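Local coordinates for glycerophosphoryl diester phosphodiesterase (Agrobacterium tumefaciens str. C58, PDB 3KS6), which belongs to the glycerophosphoryl diester phosphodiesterase family of TIM-barrel proteins and carries a bound magnesium ion, at residues Asp146-Trp149 and Pro155-Trp158; Thr3-His8 and Thr235-Leu240; Ser7-Thr12 and Val48-Thr53. All blocks are in the same frame, centred on the assembly; numbering follows the deposited sequence.

Contact 1 (Asp146-Trp149 and Pro155-Trp158)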
ATOM      1  N   ASP A 146      -5.889  11.617  -9.693  1.00 19.39           N
ATOM      2  CA  ASP A 146      -6.055  12.997 -10.133  1.00 18.46           C
ATOM      3  C   ASP A 146      -6.120  13.967  -8.960  1.00 17.67           C
ATOM      4  O   ASP A 146      -5.540  15.046  -8.997  1.00 19.97           O
ATOM      5  CB  ASP A 146      -7.281  13.132 -11.074  1.00 15.92           C
ATOM      6  CG  ASP A 146      -7.061  12.472 -12.418  1.00 20.37           C
ATOM      7  OD1 ASP A 146      -5.922  12.011 -12.692  1.00 18.89           O
ATOM      8  OD2 ASP A 146      -8.033  12.421 -13.228  1.00 20.21           O
ATOM      9  N   GLU A 147      -6.823  13.585  -7.912  1.00 19.75           N
ATOM     10  CA  GLU A 147      -6.871  14.405  -6.695  1.00 19.77           C
ATOM     11  C   GLU A 147      -5.537  14.597  -6.029  1.00 21.99           C
ATOM     12  O   GLU A 147      -5.163  15.720  -5.621  1.00 22.97           O
ATOM     13  CB  GLU A 147      -7.805  13.790  -5.681  1.00 20.76           C
ATOM     14  CG  GLU A 147      -9.196  14.268  -5.809  1.00 30.14           C
ATOM     15  CD  GLU A 147     -10.021  13.906  -4.582  1.00 34.24           C
ATOM     16  OE1 GLU A 147     -10.276  12.714  -4.376  1.00 37.45           O
ATOM     17  OE2 GLU A 147     -10.397  14.820  -3.829  1.00 49.62           O
ATOM     18  N   LEU A 148      -4.805  13.497  -5.914  1.00 21.70           N
ATOM     19  CA  LEU A 148      -3.461  13.554  -5.345  1.00 20.21           C
ATOM     20  C   LEU A 148      -2.538  14.440  -6.179  1.00 20.11           C
ATOM     21  O   LEU A 148      -1.736  15.200  -5.638  1.00 22.56           O
ATOM     22  CB  LEU A 148      -2.902  12.146  -5.199  1.00 21.57           C
ATOM     23  CG  LEU A 148      -3.506  11.240  -4.140  1.00 22.68           C
ATOM     24  CD1 LEU A 148      -3.089   9.787  -4.404  1.00 20.21           C
ATOM     25  CD2 LEU A 148      -3.068  11.659  -2.723  1.00 21.07           C
ATOM     26  N   TRP A 149      -2.647  14.362  -7.497  1.00 20.69           N
ATOM     27  CA  TRP A 149      -1.790  15.160  -8.379  1.00 21.16           C
ATOM     28  C   TRP A 149      -1.956  16.661  -8.070  1.00 23.19           C
ATOM     29  O   TRP A 149      -0.992  17.421  -8.047  1.00 21.27           O
ATOM     30  CB  TRP A 149      -2.119  14.857  -9.830  1.00 24.63           C
ATOM     31  CG  TRP A 149      -1.421  15.709 -10.819  1.00 26.70           C
ATOM     32  CD1 TRP A 149      -0.127  15.608 -11.262  1.00 33.00           C
ATOM     33  CD2 TRP A 149      -1.984  16.835 -11.472  1.00 38.05           C
ATOM     34  NE1 TRP A 149       0.136  16.599 -12.161  1.00 29.45           N
ATOM     35  CE2 TRP A 149      -0.989  17.375 -12.305  1.00 38.44           C
ATOM     36  CE3 TRP A 149      -3.248  17.456 -11.419  1.00 39.92           C
ATOM     37  CZ2 TRP A 149      -1.220  18.509 -13.103  1.00 44.75           C
ATOM     38  CZ3 TRP A 149      -3.486  18.579 -12.212  1.00 40.17           C
ATOM     39  CH2 TRP A 149      -2.474  19.095 -13.043  1.00 40.51           C
ATOM     40  N   PRO A 155       5.431  11.506  -4.194  1.00 21.06           N
ATOM     41  CA  PRO A 155       5.318  10.536  -5.267  1.00 21.09           C
ATOM     42  C   PRO A 155       3.998   9.799  -5.226  1.00 21.27           C
ATOM     43  O   PRO A 155       3.487   9.547  -4.146  1.00 19.15           O
ATOM     44  CB  PRO A 155       6.458   9.570  -4.991  1.00 23.01           C
ATOM     45  CG  PRO A 155       7.420  10.337  -4.114  1.00 22.38           C
ATOM     46  CD  PRO A 155       6.531  11.171  -3.283  1.00 22.63           C
ATOM     47  N   ARG A 156       3.475   9.483  -6.418  1.00 20.42           N
ATOM     48  CA  ARG A 156       2.234   8.736  -6.610  1.00 21.24           C
ATOM     49  C   ARG A 156       2.495   7.514  -7.493  1.00 20.03           C
ATOM     50  O   ARG A 156       3.336   7.576  -8.413  1.00 20.12           O
ATOM     51  CB  ARG A 156       1.190   9.605  -7.316  1.00 20.26           C
ATOM     52  CG  ARG A 156       0.700  10.826  -6.536  1.00 27.28           C
ATOM     53  CD  ARG A 156       0.145  11.938  -7.463  1.00 27.63           C
ATOM     54  NE  ARG A 156       1.200  12.645  -8.225  1.00 35.73           N
ATOM     55  CZ  ARG A 156       1.377  12.593  -9.553  1.00 39.00           C
ATOM     56  NH1 ARG A 156       0.542  11.941 -10.333  1.00 29.78           N
ATOM     57  NH2 ARG A 156       2.394  13.241 -10.114  1.00 34.52           N
ATOM     58  N   LEU A 157       1.757   6.432  -7.241  1.00 18.71           N
ATOM     59  CA  LEU A 157       1.780   5.279  -8.133  1.00 16.00           C
ATOM     60  C   LEU A 157       0.360   4.730  -8.311  1.00 17.71           C
ATOM     61  O   LEU A 157      -0.394   4.625  -7.346  1.00 13.37           O
ATOM     62  CB  LEU A 157       2.753   4.195  -7.685  1.00 19.44           C
ATOM     63  CG  LEU A 157       2.381   3.267  -6.543  1.00 19.72           C
ATOM     64  CD1 LEU A 157       1.687   2.029  -7.032  1.00 17.04           C
ATOM     65  CD2 LEU A 157       3.592   2.854  -5.711  1.00 25.51           C
ATOM     66  N   TRP A 158       0.058   4.372  -9.558  1.00 15.97           N
ATOM     67  CA  TRP A 158      -1.236   3.833  -9.950  1.00 14.38           C
ATOM     68  C   TRP A 158      -1.184   2.328  -9.896  1.00 17.09           C
ATOM     69  O   TRP A 158      -0.352   1.670 -10.536  1.00 16.76           O
ATOM     70  CB  TRP A 158      -1.608   4.332 -11.338  1.00 16.04           C
ATOM     71  CG  TRP A 158      -2.979   3.875 -11.782  1.00 14.28           C
ATOM     72  CD1 TRP A 158      -4.064   3.658 -11.010  1.00 18.88           C
ATOM     73  CD2 TRP A 158      -3.371   3.599 -13.131  1.00 13.42           C
ATOM     74  NE1 TRP A 158      -5.122   3.227 -11.790  1.00 17.66           N
ATOM     75  CE2 TRP A 158      -4.707   3.177 -13.098  1.00 16.63           C
ATOM     76  CE3 TRP A 158      -2.711   3.679 -14.363  1.00 18.12           C
ATOM     77  CZ2 TRP A 158      -5.414   2.844 -14.260  1.00 21.71           C
ATOM     78  CZ3 TRP A 158      -3.395   3.338 -15.493  1.00 14.90           C
ATOM     79  CH2 TRP A 158      -4.735   2.935 -15.446  1.00 18.34           C
TER
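Arg156 reaches from the start of its strand across to the helix and lays its aliphatic part against Leu148 and its guanidinium against Trp149. Its CB points toward the helix, and CG continues that way, anti to the carbonyl carbon (chi1 -65°), to come 4.1 Å from Leu148 CB. CD draws nearer to the helix backbone and lies 3.7 Å from the N of Trp149. The same CD is 3.8 Å from Leu148 CB, so the middle of the arginine chain runs against the turn of helix that these two residues form. A bend at chi3 (-72°) then turns the chain, and NE passes Trp149 CA at 3.9 Å. The helix and the strand belong to one beta-alpha-beta crossover, in which strand 135-139, helix 142-151 and strand 156-160 follow one another and the two strands pair in parallel, the repeating unit of a TIM barrel. At the end of the side chain the indole meets the guanidinium by an edge. Trp149 CD1 sits 3.5 Å above the guanidinium plane, displaced toward its rim, and is 3.6 Å from Arg156 NH2. The two planes stand 76° apart, which excludes a flat stack; the indole, itself exposed, offers its five-membered-ring edge to one face of the guanidinium. No hydrogen bond joins the two segments. Arg156 NH1 instead donates to the carbonyl O of Ser181, in the loop before strand 184-188, which limits how the guanidinium can turn. Leu148 is buried, and its side chain also packs on Phe137 of strand 135-139 and on Val119 of helix 118-128.

Contact 2 (Thr3-His8 and Thr235-Leu240). With ACT (acetate ion), chain H.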
ATOM      1  N   THR A   3      15.754  -3.353  -5.564  1.00 22.41           N
ATOM      2  CA  THR A   3      14.342  -3.689  -5.444  1.00 20.61           C
ATOM      3  C   THR A   3      13.951  -3.458  -3.994  1.00 22.28           C
ATOM      4  O   THR A   3      14.466  -4.118  -3.105  1.00 22.85           O
ATOM      5  CB  THR A   3      14.084  -5.129  -5.856  1.00 21.44           C
ATOM      6  OG1 THR A   3      14.381  -5.254  -7.245  1.00 20.82           O
ATOM      7  CG2 THR A   3      12.598  -5.529  -5.631  1.00 18.35           C
ATOM      8  N   ARG A   4      13.010  -2.537  -3.784  1.00 21.70           N
ATOM      9  CA  ARG A   4      12.553  -2.163  -2.460  1.00 20.36           C
ATOM     10  C   ARG A   4      11.437  -3.105  -2.009  1.00 19.52           C
ATOM     11  O   ARG A   4      10.715  -3.688  -2.845  1.00 20.20           O
ATOM     12  CB  ARG A   4      12.092  -0.709  -2.432  1.00 21.41           C
ATOM     13  CG  ARG A   4      13.204   0.299  -2.712  1.00 25.35           C
ATOM     14  CD  ARG A   4      12.692   1.650  -3.205  1.00 27.88           C
ATOM     15  NE  ARG A   4      11.885   2.350  -2.198  1.00 27.67           N
ATOM     16  CZ  ARG A   4      12.383   3.003  -1.147  1.00 32.88           C
ATOM     17  NH1 ARG A   4      13.692   3.064  -0.928  1.00 28.64           N
ATOM     18  NH2 ARG A   4      11.562   3.606  -0.295  1.00 27.75           N
ATOM     19  N   ILE A   5      11.354  -3.287  -0.694  1.00 18.25           N
ATOM     20  CA  ILE A   5      10.380  -4.154  -0.056  1.00 16.41           C
ATOM     21  C   ILE A   5       9.422  -3.308   0.774  1.00 20.28           C
ATOM     22  O   ILE A   5       9.866  -2.499   1.620  1.00 18.79           O
ATOM     23  CB  ILE A   5      11.035  -5.180   0.875  1.00 18.13           C
ATOM     24  CG1 ILE A   5      11.846  -6.189   0.068  1.00 19.41           C
ATOM     25  CG2 ILE A   5       9.954  -5.939   1.710  1.00 18.04           C
ATOM     26  CD1 ILE A   5      12.681  -7.131   0.922  1.00 19.03           C
ATOM     27  N   ALA A   6       8.114  -3.510   0.552  1.00 19.74           N
ATOM     28  CA  ALA A   6       7.077  -2.855   1.342  1.00 13.98           C
ATOM     29  C   ALA A   6       6.249  -3.901   2.082  1.00 17.28           C
ATOM     30  O   ALA A   6       5.773  -4.833   1.482  1.00 18.42           O
ATOM     31  CB  ALA A   6       6.156  -1.959   0.468  1.00 15.00           C
ATOM     32  N   SER A   7       6.064  -3.724   3.385  1.00 16.96           N
ATOM     33  CA  SER A   7       5.326  -4.674   4.202  1.00 15.02           C
ATOM     34  C   SER A   7       3.823  -4.426   4.065  1.00 16.49           C
ATOM     35  O   SER A   7       3.333  -3.393   4.501  1.00 16.15           O
ATOM     36  CB  SER A   7       5.740  -4.497   5.653  1.00 15.43           C
ATOM     37  OG  SER A   7       5.023  -5.313   6.551  1.00 18.72           O
ATOM     38  N   HIS A   8       3.108  -5.392   3.472  1.00 18.05           N
ATOM     39  CA  HIS A   8       1.692  -5.237   3.104  1.00 18.03           C
ATOM     40  C   HIS A   8       0.827  -5.291   4.338  1.00 16.46           C
ATOM     41  O   HIS A   8       0.745  -6.312   5.001  1.00 16.73           O
ATOM     42  CB  HIS A   8       1.297  -6.319   2.091  1.00 21.64           C
ATOM     43  CG  HIS A   8      -0.066  -6.137   1.476  1.00 19.30           C
ATOM     44  ND1 HIS A   8      -1.058  -7.103   1.543  1.00 20.70           N
ATOM     45  CD2 HIS A   8      -0.584  -5.113   0.754  1.00 19.29           C
ATOM     46  CE1 HIS A   8      -2.135  -6.656   0.918  1.00 22.62           C
ATOM     47  NE2 HIS A   8      -1.868  -5.471   0.398  1.00 19.10           N
ATOM     48  N   THR A 235       9.317 -10.724   6.426  1.00 19.89           N
ATOM     49  CA  THR A 235      10.473 -11.387   7.027  1.00 19.77           C
ATOM     50  C   THR A 235      11.127 -12.293   5.984  1.00 22.29           C
ATOM     51  O   THR A 235      12.326 -12.234   5.777  1.00 17.69           O
ATOM     52  CB  THR A 235      10.062 -12.128   8.310  1.00 20.71           C
ATOM     53  OG1 THR A 235       9.533 -11.178   9.273  1.00 17.10           O
ATOM     54  CG2 THR A 235      11.270 -12.870   8.897  1.00 21.79           C
ATOM     55  N   LEU A 236      10.313 -13.070   5.269  1.00 22.99           N
ATOM     56  CA  LEU A 236      10.777 -13.938   4.183  1.00 20.93           C
ATOM     57  C   LEU A 236      11.340 -13.150   3.038  1.00 21.02           C
ATOM     58  O   LEU A 236      12.364 -13.515   2.488  1.00 21.17           O
ATOM     59  CB  LEU A 236       9.626 -14.842   3.683  1.00 20.01           C
ATOM     60  CG  LEU A 236       9.927 -15.725   2.452  1.00 25.49           C
ATOM     61  CD1 LEU A 236      11.040 -16.739   2.786  1.00 25.27           C
ATOM     62  CD2 LEU A 236       8.673 -16.421   1.928  1.00 21.77           C
ATOM     63  N   ALA A 237      10.684 -12.058   2.676  1.00 19.12           N
ATOM     64  CA  ALA A 237      11.137 -11.233   1.578  1.00 17.20           C
ATOM     65  C   ALA A 237      12.530 -10.667   1.866  1.00 18.44           C
ATOM     66  O   ALA A 237      13.369 -10.626   0.977  1.00 17.09           O
ATOM     67  CB  ALA A 237      10.157 -10.081   1.316  1.00 17.92           C
ATOM     68  N   ILE A 238      12.738 -10.213   3.081  1.00 17.61           N
ATOM     69  CA  ILE A 238      14.059  -9.679   3.477  1.00 19.13           C
ATOM     70  C   ILE A 238      15.115 -10.753   3.322  1.00 19.11           C
ATOM     71  O   ILE A 238      16.191 -10.499   2.764  1.00 20.54           O
ATOM     72  CB  ILE A 238      14.036  -9.115   4.888  1.00 20.78           C
ATOM     73  CG1 ILE A 238      13.230  -7.800   4.871  1.00 18.35           C
ATOM     74  CG2 ILE A 238      15.480  -8.843   5.423  1.00 20.58           C
ATOM     75  CD1 ILE A 238      12.863  -7.214   6.230  1.00 20.98           C
ATOM     76  N   ALA A 239      14.819 -11.949   3.811  1.00 19.62           N
ATOM     77  CA  ALA A 239      15.744 -13.112   3.723  1.00 19.24           C
ATOM     78  C   ALA A 239      16.077 -13.479   2.289  1.00 22.33           C
ATOM     79  O   ALA A 239      17.250 -13.672   1.929  1.00 22.18           O
ATOM     80  CB  ALA A 239      15.142 -14.321   4.413  1.00 21.51           C
ATOM     81  N   LEU A 240      15.045 -13.603   1.464  1.00 20.28           N
ATOM     82  CA  LEU A 240      15.252 -13.921   0.054  1.00 19.91           C
ATOM     83  C   LEU A 240      16.037 -12.841  -0.666  1.00 21.66           C
ATOM     84  O   LEU A 240      16.877 -13.153  -1.528  1.00 21.30           O
ATOM     85  CB  LEU A 240      13.897 -14.134  -0.640  1.00 21.16           C
ATOM     86  CG  LEU A 240      13.189 -15.441  -0.349  1.00 20.10           C
ATOM     87  CD1 LEU A 240      11.817 -15.494  -0.987  1.00 20.02           C
ATOM     88  CD2 LEU A 240      14.081 -16.585  -0.877  1.00 21.98           C
TER
HETATM   89  C   ACT H 253      -4.300  -5.711  -2.190  1.00 28.99           C
HETATM   90  O   ACT H 253      -3.763  -6.833  -2.394  1.00 32.51           O
HETATM   91  OXT ACT H 253      -4.362  -5.280  -1.007  1.00 21.85           O
HETATM   92  CH3 ACT H 253      -4.861  -4.902  -3.318  1.00 32.36           C
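Ile5 meets the C-terminal helix through the end of its longer branch. CD1 lies 3.6 Å from the carbonyl O of Ala237. The same methyl is 3.9 Å from Ala237 CB and also touches Ile238 CG1, so it rests against both helix backbone and side chains. The CG2 branch adds a looser touch, 4.2 Å from Ala237 CB. Ile5 CG1 stands anti to the carbonyl carbon (chi1 -68°) and chi2 is extended, which carries CD1 out to the helix. The CA atoms of Ile5 and Ala237 are 7.3 Å apart, and the small alanine side chain faces the strand. This is the tight, buried part, where helix 234-249 covers the outer side of barrel strand 4-8; Phe229 of the adjacent strand and Leu31 also touch Ile5. Toward the outside the packing gives way: Ile238 is partly exposed, and the exposed Ala239 directs its methyl away from the strand. Polar attachment comes one step further along the helix, where Arg241 NH1 donates to Thr3 O. Between Ile5 and the pair Ala237 and Ile238 there is no hydrogen bond, and their association rests on dispersion and the burial of apolar surface.

Contact 3 (Ser7-Thr12 and Val48-Thr53). With ACT (acetate ion), chain H.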
ATOM      1  N   SER A   7       6.064  -3.724   3.385  1.00 16.96           N
ATOM      2  CA  SER A   7       5.326  -4.674   4.202  1.00 15.02           C
ATOM      3  C   SER A   7       3.823  -4.426   4.065  1.00 16.49           C
ATOM      4  O   SER A   7       3.333  -3.393   4.501  1.00 16.15           O
ATOM      5  CB  SER A   7       5.740  -4.497   5.653  1.00 15.43           C
ATOM      6  OG  SER A   7       5.023  -5.313   6.551  1.00 18.72           O
ATOM      7  N   HIS A   8       3.108  -5.392   3.472  1.00 18.05           N
ATOM      8  CA  HIS A   8       1.692  -5.237   3.104  1.00 18.03           C
ATOM      9  C   HIS A   8       0.827  -5.291   4.338  1.00 16.46           C
ATOM     10  O   HIS A   8       0.745  -6.312   5.001  1.00 16.73           O
ATOM     11  CB  HIS A   8       1.297  -6.319   2.091  1.00 21.64           C
ATOM     12  CG  HIS A   8      -0.066  -6.137   1.476  1.00 19.30           C
ATOM     13  ND1 HIS A   8      -1.058  -7.103   1.543  1.00 20.70           N
ATOM     14  CD2 HIS A   8      -0.584  -5.113   0.754  1.00 19.29           C
ATOM     15  CE1 HIS A   8      -2.135  -6.656   0.918  1.00 22.62           C
ATOM     16  NE2 HIS A   8      -1.868  -5.471   0.398  1.00 19.10           N
ATOM     17  N   ARG A   9       0.204  -4.167   4.653  1.00 16.59           N
ATOM     18  CA  ARG A   9      -0.665  -4.052   5.813  1.00 15.55           C
ATOM     19  C   ARG A   9       0.075  -4.363   7.132  1.00 19.30           C
ATOM     20  O   ARG A   9      -0.522  -4.801   8.107  1.00 16.77           O
ATOM     21  CB  ARG A   9      -1.919  -4.932   5.667  1.00 16.19           C
ATOM     22  CG  ARG A   9      -2.607  -4.796   4.320  1.00 22.06           C
ATOM     23  CD  ARG A   9      -3.921  -5.549   4.256  1.00 19.32           C
ATOM     24  NE  ARG A   9      -4.353  -5.684   2.861  1.00 18.44           N
ATOM     25  CZ  ARG A   9      -5.251  -6.550   2.413  1.00 23.61           C
ATOM     26  NH1 ARG A   9      -5.872  -7.392   3.228  1.00 24.83           N
ATOM     27  NH2 ARG A   9      -5.514  -6.574   1.114  1.00 26.53           N
ATOM     28  N   GLY A  10       1.381  -4.114   7.158  1.00 19.06           N
ATOM     29  CA  GLY A  10       2.189  -4.426   8.309  1.00 21.21           C
ATOM     30  C   GLY A  10       2.679  -5.864   8.352  1.00 19.82           C
ATOM     31  O   GLY A  10       3.313  -6.231   9.312  1.00 20.99           O
ATOM     32  N   GLY A  11       2.332  -6.671   7.328  1.00 21.57           N
ATOM     33  CA  GLY A  11       2.790  -8.070   7.184  1.00 20.60           C
ATOM     34  C   GLY A  11       1.673  -9.039   7.557  1.00 18.45           C
ATOM     35  O   GLY A  11       1.801  -9.811   8.521  1.00 18.50           O
ATOM     36  N   THR A  12       0.607  -9.027   6.757  1.00 18.97           N
ATOM     37  CA  THR A  12      -0.647  -9.726   7.063  1.00 19.76           C
ATOM     38  C   THR A  12      -0.480 -11.173   7.517  1.00 17.99           C
ATOM     39  O   THR A  12      -1.070 -11.591   8.492  1.00 21.23           O
ATOM     40  CB  THR A  12      -1.586  -9.715   5.819  1.00 21.29           C
ATOM     41  OG1 THR A  12      -1.643  -8.375   5.301  1.00 19.24           O
ATOM     42  CG2 THR A  12      -3.007 -10.177   6.136  1.00 18.01           C
ATOM     43  N   VAL A  48      -6.888   3.030  10.002  1.00 19.70           N
ATOM     44  CA  VAL A  48      -6.032   2.192   9.169  1.00 17.90           C
ATOM     45  C   VAL A  48      -6.712   0.802   9.064  1.00 19.06           C
ATOM     46  O   VAL A  48      -6.810   0.061  10.029  1.00 18.80           O
ATOM     47  CB  VAL A  48      -4.627   2.039   9.791  1.00 21.15           C
ATOM     48  CG1 VAL A  48      -3.720   1.215   8.901  1.00 20.15           C
ATOM     49  CG2 VAL A  48      -4.004   3.426  10.081  1.00 19.78           C
ATOM     50  N   HIS A  49      -7.227   0.492   7.886  1.00 18.00           N
ATOM     51  CA  HIS A  49      -7.995  -0.740   7.642  1.00 17.05           C
ATOM     52  C   HIS A  49      -8.056  -0.964   6.157  1.00 17.60           C
ATOM     53  O   HIS A  49      -8.158   0.001   5.390  1.00 16.96           O
ATOM     54  CB  HIS A  49      -9.409  -0.588   8.203  1.00 17.07           C
ATOM     55  CG  HIS A  49     -10.071  -1.889   8.541  1.00 18.82           C
ATOM     56  ND1 HIS A  49      -9.866  -2.517   9.747  1.00 21.58           N
ATOM     57  CD2 HIS A  49     -10.942  -2.674   7.855  1.00 21.93           C
ATOM     58  CE1 HIS A  49     -10.569  -3.635   9.797  1.00 22.88           C
ATOM     59  NE2 HIS A  49     -11.235  -3.759   8.665  1.00 18.15           N
ATOM     60  N   HIS A  50      -8.039  -2.224   5.723  1.00 17.93           N
ATOM     61  CA  HIS A  50      -8.096  -2.489   4.291  1.00 17.33           C
ATOM     62  C   HIS A  50      -9.495  -2.280   3.695  1.00 19.47           C
ATOM     63  O   HIS A  50      -9.683  -1.364   2.895  1.00 17.88           O
ATOM     64  CB  HIS A  50      -7.596  -3.908   3.985  1.00 20.59           C
ATOM     65  CG  HIS A  50      -7.752  -4.263   2.549  1.00 16.11           C
ATOM     66  ND1 HIS A  50      -8.572  -5.288   2.119  1.00 23.46           N
ATOM     67  CD2 HIS A  50      -7.258  -3.673   1.440  1.00 19.11           C
ATOM     68  CE1 HIS A  50      -8.559  -5.310   0.798  1.00 20.71           C
ATOM     69  NE2 HIS A  50      -7.763  -4.348   0.364  1.00 23.30           N
ATOM     70  N   ASP A  51     -10.480  -3.103   4.089  1.00 18.93           N
ATOM     71  CA  ASP A  51     -11.824  -2.976   3.513  1.00 18.76           C
ATOM     72  C   ASP A  51     -12.540  -1.728   4.063  1.00 18.86           C
ATOM     73  O   ASP A  51     -12.220  -1.250   5.158  1.00 18.36           O
ATOM     74  CB  ASP A  51     -12.699  -4.191   3.832  1.00 18.89           C
ATOM     75  CG  ASP A  51     -12.324  -5.434   3.058  1.00 21.44           C
ATOM     76  OD1 ASP A  51     -11.691  -5.355   1.987  1.00 23.05           O
ATOM     77  OD2 ASP A  51     -12.703  -6.505   3.559  1.00 22.70           O
ATOM     78  N   PRO A  52     -13.523  -1.203   3.319  1.00 19.25           N
ATOM     79  CA  PRO A  52     -14.289  -0.074   3.817  1.00 20.43           C
ATOM     80  C   PRO A  52     -15.260  -0.505   4.909  1.00 20.72           C
ATOM     81  O   PRO A  52     -15.953   0.346   5.478  1.00 23.14           O
ATOM     82  CB  PRO A  52     -15.021   0.430   2.569  1.00 21.71           C
ATOM     83  CG  PRO A  52     -15.142  -0.765   1.692  1.00 22.82           C
ATOM     84  CD  PRO A  52     -13.930  -1.596   1.952  1.00 21.89           C
ATOM     85  N   THR A  53     -15.331  -1.810   5.167  1.00 22.12           N
ATOM     86  CA  THR A  53     -16.164  -2.377   6.222  1.00 21.57           C
ATOM     87  C   THR A  53     -15.302  -3.203   7.157  1.00 22.58           C
ATOM     88  O   THR A  53     -14.206  -3.667   6.812  1.00 21.66           O
ATOM     89  CB  THR A  53     -17.281  -3.272   5.673  1.00 22.16           C
ATOM     90  OG1 THR A  53     -16.691  -4.366   4.972  1.00 23.87           O
ATOM     91  CG2 THR A  53     -18.250  -2.487   4.741  1.00 23.50           C
TER
HETATM   92  C   ACT H 253      -4.300  -5.711  -2.190  1.00 28.99           C
HETATM   93  O   ACT H 253      -3.763  -6.833  -2.394  1.00 32.51           O
HETATM   94  OXT ACT H 253      -4.362  -5.280  -1.007  1.00 21.85           O
HETATM   95  CH3 ACT H 253      -4.861  -4.902  -3.318  1.00 32.36           C
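The guanidinium of Arg9 lies almost flat on the imidazole of His50, the centres 3.5 Å apart and the planes only 10° from parallel. The stack joins the loop after the first strand of the TIM barrel, 4-8, to a loop in the excursion between barrel strands 33-40 and 101-106. It lies beside the magnesium site formed by Glu35, Asp37 and Glu105; the His50 side chain is about 5 Å from the metal. Arg9 CZ sits over CG of His50 at 3.4 Å, while NH2 extends over the imidazole and stands 3.2 Å above its plane. Although Arg9 NH2 comes within 3.3 Å of His50 NE2, the approach is over the ring face and is not a hydrogen bond. The arginine chain is extended from CG to NE, which lets it span the gap between the loops. Its two terminal nitrogens are engaged at its edges: NH1 forms a salt bridge with Asp17, and NH2 donates to the bound acetate. These bonds leave the flat face for His50 and should restrict rotation of the group.

The backbone behind Arg9 is a type II beta turn from Ser7 to Gly10, and Gly11 then occupies the N-cap position before the next helix. His8 O receives both Gly11 N and Thr12 N, tying the turn to the start of that helix. Arg9 CG also covers one face of the His8 ring, 3.8 Å above its centre, while His8 ND1 is held by Asp232. The acetate, probably from the crystallisation liquor, marks a spot on which a histidine and an arginine both direct N-H groups, consistent with a place for an anion: its OXT is 2.9 Å from His8 NE2 and 2.7 Å from Arg9 NH2, the latter along a fairly straight bond of 160°.

In the fold
All three contacts reach the same curled sheet of the TIM barrel. Contacts 2 and 3 start from the same strand, 4-8, and share Ser7 and His8, with centres 16 Å apart: one packs the strand's flank against the last helix, the other leads from its end into the loops beside the magnesium ion. Contact 1 lies across the barrel from contact 2, with centres 24 Å apart, and 20 Å from contact 3. Along the chain, contact 3 closes first, contact 1 follows, and contact 2 closes last, at the C-terminal helix. Contacts 1 and 2 each pack a helix on a barrel strand, while contact 3 lies close to the metal site.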